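Long-range contacts in putative agmatine deiminase (PDB 2EWO), which probably hydrolyses agmatine to N-carbamoylputrescine and ammonia, as a putative agmatine deiminase of the peptidyl-arginine deiminase family: residues A55-E60 with V314-I319; I318-G324 with V344-E350. All coordinates share one frame. Numbering follows the deposited sequence.

Interaction 1: A55-E60 with V314-I319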
loop_
_atom_site.group_PDB
_atom_site.type_symbol
_atom_site.label_atom_id
_atom_site.label_comp_id
_atom_site.label_asym_id
_atom_site.label_seq_id
_atom_site.Cartn_x
_atom_site.Cartn_y
_atom_site.Cartn_z
ATOM N N ALA A 55 -8.838 22.957 17.846
ATOM C CA ALA A 55 -9.742 23.423 18.888
ATOM C C ALA A 55 -9.465 22.753 20.232
ATOM O O ALA A 55 -9.412 23.422 21.265
ATOM C CB ALA A 55 -11.188 23.176 18.472
ATOM N N ILE A 56 -9.301 21.435 20.220
ATOM C CA ILE A 56 -9.041 20.697 21.452
ATOM C C ILE A 56 -7.726 21.188 22.043
ATOM O O ILE A 56 -7.527 21.139 23.260
ATOM C CB ILE A 56 -8.892 19.173 21.205
ATOM C CG1 ILE A 56 -9.776 18.708 20.038
ATOM C CG2 ILE A 56 -9.262 18.425 22.474
ATOM C CD1 ILE A 56 -11.238 18.610 20.358
ATOM N N SER A 57 -6.840 21.655 21.161
ATOM C CA SER A 57 -5.506 22.156 21.520
ATOM C C SER A 57 -5.439 22.966 22.802
ATOM O O SER A 57 -4.621 22.690 23.685
ATOM C CB SER A 57 -4.931 23.028 20.395
ATOM O OG SER A 57 -4.830 22.316 19.175
ATOM N N GLU A 58 -6.285 23.982 22.894
ATOM C CA GLU A 58 -6.281 24.838 24.065
ATOM C C GLU A 58 -6.822 24.210 25.350
ATOM O O GLU A 58 -6.808 24.844 26.398
ATOM C CB GLU A 58 -7.028 26.143 23.772
ATOM C CG GLU A 58 -8.393 25.995 23.121
ATOM C CD GLU A 58 -9.277 27.214 23.376
ATOM O OE1 GLU A 58 -9.670 27.419 24.551
ATOM O OE2 GLU A 58 -9.571 27.973 22.419
ATOM N N PHE A 59 -7.265 22.962 25.298
ATOM C CA PHE A 59 -7.804 22.351 26.504
ATOM C C PHE A 59 -6.986 21.158 26.994
ATOM O O PHE A 59 -6.849 20.921 28.202
ATOM C CB PHE A 59 -9.258 21.951 26.248
ATOM C CG PHE A 59 -10.138 23.111 25.842
ATOM C CD1 PHE A 59 -10.611 24.013 26.794
ATOM C CD2 PHE A 59 -10.462 23.322 24.504
ATOM C CE1 PHE A 59 -11.396 25.110 26.421
ATOM C CE2 PHE A 59 -11.245 24.417 24.121
ATOM C CZ PHE A 59 -11.713 25.313 25.084
ATOM N N GLU A 60 -6.437 20.419 26.036
ATOM C CA GLU A 60 -5.629 19.229 26.301
ATOM C C GLU A 60 -4.942 18.815 25.017
ATOM O O GLU A 60 -5.193 19.387 23.959
ATOM C CB GLU A 60 -6.510 18.077 26.796
ATOM C CG GLU A 60 -7.892 18.014 26.151
ATOM C CD GLU A 60 -8.688 16.796 26.573
ATOM O OE1 GLU A 60 -8.523 16.337 27.720
ATOM O OE2 GLU A 60 -9.495 16.299 25.759
ATOM N N VAL A 314 -14.532 17.869 26.547
ATOM C CA VAL A 314 -13.176 17.771 27.074
ATOM C C VAL A 314 -13.244 18.378 28.483
ATOM O O VAL A 314 -14.325 18.777 28.938
ATOM C CB VAL A 314 -12.172 18.565 26.208
ATOM C CG1 VAL A 314 -12.428 18.278 24.751
ATOM C CG2 VAL A 314 -12.275 20.051 26.487
ATOM N N ASN A 315 -12.116 18.422 29.187
ATOM C CA ASN A 315 -12.115 19.018 30.512
ATOM C C ASN A 315 -11.857 20.518 30.359
ATOM O O ASN A 315 -10.910 20.942 29.681
ATOM C CB ASN A 315 -11.070 18.354 31.429
ATOM C CG ASN A 315 -9.707 18.191 30.769
ATOM O OD1 ASN A 315 -9.156 19.135 30.192
ATOM N ND2 ASN A 315 -9.150 16.987 30.868
ATOM N N GLY A 316 -12.745 21.312 30.955
ATOM C CA GLY A 316 -12.640 22.760 30.879
ATOM C C GLY A 316 -12.927 23.336 29.496
ATOM O O GLY A 316 -12.431 24.409 29.155
ATOM N N GLY A 317 -13.727 22.633 28.697
ATOM C CA GLY A 317 -14.037 23.120 27.364
ATOM C C GLY A 317 -15.038 22.268 26.600
ATOM O O GLY A 317 -15.252 21.098 26.916
ATOM N N ILE A 318 -15.666 22.862 25.594
ATOM C CA ILE A 318 -16.636 22.154 24.772
ATOM C C ILE A 318 -16.374 22.476 23.324
ATOM O O ILE A 318 -16.110 23.627 22.972
ATOM C CB ILE A 318 -18.078 22.566 25.105
ATOM C CG1 ILE A 318 -18.481 21.947 26.443
ATOM C CG2 ILE A 318 -19.028 22.134 23.983
ATOM C CD1 ILE A 318 -19.874 22.312 26.883
ATOM N N ILE A 319 -16.425 21.449 22.486
ATOM C CA ILE A 319 -16.208 21.623 21.062
ATOM C C ILE A 319 -17.561 21.332 20.433
ATOM O O ILE A 319 -18.013 20.187 20.411
ATOM C CB ILE A 319 -15.149 20.637 20.544
ATOM C CG1 ILE A 319 -13.964 20.575 21.529
ATOM C CG2 ILE A 319 -14.697 21.062 19.152
ATOM C CD1 ILE A 319 -13.117 21.844 21.636
#
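Packing of a helix end on a sheet is a matter of bumps and hollows, and here the main bump is the ring of Phe-59, just past the last turn of the helix. Phe-59 N is hydrogen-bonded to Ile-56 O (2.7 Å) in that turn, and the ring lies against the start of strand 317-321. The floor of the hollow is backbone: Gly-317 CA sits over the ring face in a CH-pi contact, 3.8 Å from the centroid, and Gly-316 O comes to 3.0 Å from Phe-59 CE1. Its walls are the side chains of Val-314 and Ile-319. A CB on Gly-317 would collide with Phe-59 CD1; without it the ring lies close against the backbone. Gly-316, at positive phi, turns the chain between antiparallel strands 312-314 and 317-321, which with helix 328-338 and strand 343-347 form a beta-beta-alpha-beta unit, as repeated in the alpha/beta propeller of guanidino-group-modifying enzymes; helix 43-57 packs on one face of its sheet. Val-314 CG2 lies 3.6 Å from Phe-59 CB, while its CG1 is 3.9 Å from Ile-56 CG2. Ile-319 enters between Ala-55, Ile-56 and Phe-59, with its CG1 3.6 Å from Ile-56 CD1 and its CD1 3.9 Å from Ala-55 CB. Beyond the ring, Glu-60 folds along Val-314, OE2 lying 3.5 Å from Val-314 CB and hydrogen-bonding to Gln-24.

Interaction 2: I318-G324 with V344-E350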
loop_
_atom_site.group_PDB
_atom_site.type_symbol
_atom_site.label_atom_id
_atom_site.label_comp_id
_atom_site.label_asym_id
_atom_site.label_seq_id
_atom_site.Cartn_x
_atom_site.Cartn_y
_atom_site.Cartn_z
ATOM N N ILE A 318 -15.666 22.862 25.594
ATOM C CA ILE A 318 -16.636 22.154 24.772
ATOM C C ILE A 318 -16.374 22.476 23.324
ATOM O O ILE A 318 -16.110 23.627 22.972
ATOM C CB ILE A 318 -18.078 22.566 25.105
ATOM C CG1 ILE A 318 -18.481 21.947 26.443
ATOM C CG2 ILE A 318 -19.028 22.134 23.983
ATOM C CD1 ILE A 318 -19.874 22.312 26.883
ATOM N N ILE A 319 -16.425 21.449 22.486
ATOM C CA ILE A 319 -16.208 21.623 21.062
ATOM C C ILE A 319 -17.561 21.332 20.433
ATOM O O ILE A 319 -18.013 20.187 20.411
ATOM C CB ILE A 319 -15.149 20.637 20.544
ATOM C CG1 ILE A 319 -13.964 20.575 21.529
ATOM C CG2 ILE A 319 -14.697 21.062 19.152
ATOM C CD1 ILE A 319 -13.117 21.844 21.636
ATOM N N LEU A 320 -18.214 22.383 19.946
ATOM C CA LEU A 320 -19.542 22.254 19.355
ATOM C C LEU A 320 -19.575 22.553 17.857
ATOM O O LEU A 320 -18.852 23.424 17.363
ATOM C CB LEU A 320 -20.525 23.186 20.089
ATOM C CG LEU A 320 -22.023 23.145 19.753
ATOM C CD1 LEU A 320 -22.687 21.969 20.474
ATOM C CD2 LEU A 320 -22.672 24.451 20.192
ATOM N N PRO A 321 -20.421 21.819 17.118
ATOM C CA PRO A 321 -20.557 22.000 15.670
ATOM C C PRO A 321 -21.321 23.259 15.286
ATOM O O PRO A 321 -22.288 23.623 15.942
ATOM C CB PRO A 321 -21.254 20.714 15.228
ATOM C CG PRO A 321 -22.052 20.320 16.428
ATOM C CD PRO A 321 -21.116 20.597 17.568
ATOM N N GLN A 322 -20.862 23.926 14.230
ATOM C CA GLN A 322 -21.488 25.152 13.734
ATOM C C GLN A 322 -21.675 25.026 12.224
ATOM O O GLN A 322 -20.793 25.411 11.441
ATOM C CB GLN A 322 -20.603 26.372 14.023
ATOM C CG GLN A 322 -20.270 26.634 15.491
ATOM C CD GLN A 322 -21.466 27.083 16.306
ATOM O OE1 GLN A 322 -22.372 26.298 16.583
ATOM N NE2 GLN A 322 -21.478 28.358 16.688
ATOM N N TYR A 323 -22.829 24.502 11.821
ATOM C CA TYR A 323 -23.137 24.297 10.403
ATOM C C TYR A 323 -23.458 25.576 9.620
ATOM O O TYR A 323 -23.424 25.593 8.385
ATOM C CB TYR A 323 -24.306 23.317 10.271
ATOM C CG TYR A 323 -24.193 22.125 11.188
ATOM C CD1 TYR A 323 -23.148 21.210 11.058
ATOM C CD2 TYR A 323 -25.125 21.922 12.201
ATOM C CE1 TYR A 323 -23.035 20.116 11.926
ATOM C CE2 TYR A 323 -25.025 20.838 13.071
ATOM C CZ TYR A 323 -23.985 19.939 12.934
ATOM O OH TYR A 323 -23.901 18.874 13.805
ATOM N N GLY A 324 -23.746 26.656 10.337
ATOM C CA GLY A 324 -24.092 27.892 9.658
ATOM C C GLY A 324 -25.597 27.897 9.452
ATOM O O GLY A 324 -26.113 28.305 8.407
ATOM N N VAL A 344 -16.846 27.303 25.821
ATOM C CA VAL A 344 -17.395 26.624 24.664
ATOM C C VAL A 344 -16.797 27.199 23.383
ATOM O O VAL A 344 -16.724 28.419 23.223
ATOM C CB VAL A 344 -18.940 26.739 24.655
ATOM C CG1 VAL A 344 -19.513 26.274 23.327
ATOM C CG2 VAL A 344 -19.511 25.898 25.787
ATOM N N VAL A 345 -16.332 26.311 22.499
ATOM C CA VAL A 345 -15.756 26.703 21.207
ATOM C C VAL A 345 -16.557 26.020 20.106
ATOM O O VAL A 345 -17.022 24.895 20.277
ATOM C CB VAL A 345 -14.262 26.279 21.054
ATOM C CG1 VAL A 345 -13.725 26.745 19.700
ATOM C CG2 VAL A 345 -13.419 26.865 22.178
ATOM N N GLY A 346 -16.722 26.696 18.975
ATOM C CA GLY A 346 -17.477 26.105 17.884
ATOM C C GLY A 346 -16.712 26.132 16.579
ATOM O O GLY A 346 -16.030 27.116 16.286
ATOM N N VAL A 347 -16.817 25.056 15.796
ATOM C CA VAL A 347 -16.120 24.965 14.507
ATOM C C VAL A 347 -17.039 24.518 13.353
ATOM O O VAL A 347 -18.003 23.780 13.555
ATOM C CB VAL A 347 -14.910 23.990 14.588
ATOM C CG1 VAL A 347 -13.962 24.243 13.423
ATOM C CG2 VAL A 347 -14.188 24.147 15.923
ATOM N N ARG A 348 -16.731 24.974 12.146
ATOM C CA ARG A 348 -17.518 24.627 10.971
ATOM C C ARG A 348 -17.333 23.152 10.600
ATOM O O ARG A 348 -16.713 22.827 9.579
ATOM C CB ARG A 348 -17.096 25.504 9.793
ATOM C CG ARG A 348 -17.086 26.977 10.112
ATOM C CD ARG A 348 -18.491 27.503 10.259
ATOM N NE ARG A 348 -19.141 27.654 8.968
ATOM C CZ ARG A 348 -20.270 28.324 8.790
ATOM N NH1 ARG A 348 -20.864 28.896 9.833
ATOM N NH2 ARG A 348 -20.793 28.433 7.577
ATOM N N THR A 349 -17.870 22.265 11.436
ATOM C CA THR A 349 -17.763 20.823 11.209
ATOM C C THR A 349 -18.909 20.331 10.328
ATOM O O THR A 349 -19.342 19.177 10.396
ATOM C CB THR A 349 -17.753 20.049 12.554
ATOM O OG1 THR A 349 -18.979 20.279 13.260
ATOM C CG2 THR A 349 -16.589 20.514 13.417
ATOM N N GLU A 350 -19.390 21.239 9.494
ATOM C CA GLU A 350 -20.470 20.958 8.567
ATOM C C GLU A 350 -19.926 20.101 7.424
ATOM O O GLU A 350 -20.622 19.232 6.902
ATOM C CB GLU A 350 -21.009 22.275 8.012
ATOM C CG GLU A 350 -19.889 23.211 7.593
ATOM C CD GLU A 350 -20.229 24.019 6.373
ATOM O OE1 GLU A 350 -20.814 23.442 5.428
ATOM O OE2 GLU A 350 -19.891 25.224 6.349
#
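The parallel strand pair of a beta-alpha-beta unit illustrates how a crossover returns the chain beside its starting strand: strand 317-321 leads through helix 328-338 to strand 343-347. Ile-318 to Pro-321 pair in order with Val-344 to Val-347, and the axes of these strand segments come within 4.6 Å, their directions 34° apart. Four hydrogen bonds run down the seam: Val-345 N to Ile-318 O (2.7 Å), Leu-320 N to Val-345 O (2.8 Å), Val-347 N to Leu-320 O (3.0 Å) and Gln-322 N to Val-347 O (2.9 Å). Ile-318, Leu-320 and Val-344 share one face, where Val-335 of the crossover helix touches Leu-320 and Val-344; Ile-319, Val-345 and Val-347 lie on the other. Gly-346 presents bare backbone, and Gln-322 CG comes to 3.7 Å from its CA. Past the strands, an inverse gamma turn centred on Arg-348 bends the chain, bringing Thr-349 OG1 to 3.0 Å from Pro-321 CB, while the Tyr-323 ring points its edge at Glu-350, CD1 lying 3.7 Å from Glu-350 CA.

Followed from the N terminus, the chain first leaves the end of helix 43-57 and runs through 253 residues before the hairpin at 314-319 returns to it, closing the long loop of interaction 1. Interaction 2 then opens on the same strand and closes a far shorter loop, with 19 residues between its segments. The two loops neither nest nor cross: they follow in series, sharing Ile-318 and Ile-319. Their centres are 12 Å apart, yet they touch directly, Phe-59 CZ lying 3.7 Å from Val-345 CG2. An early helix is thereby tied to a sheet built late in the chain, bearing on both of its parallel strands.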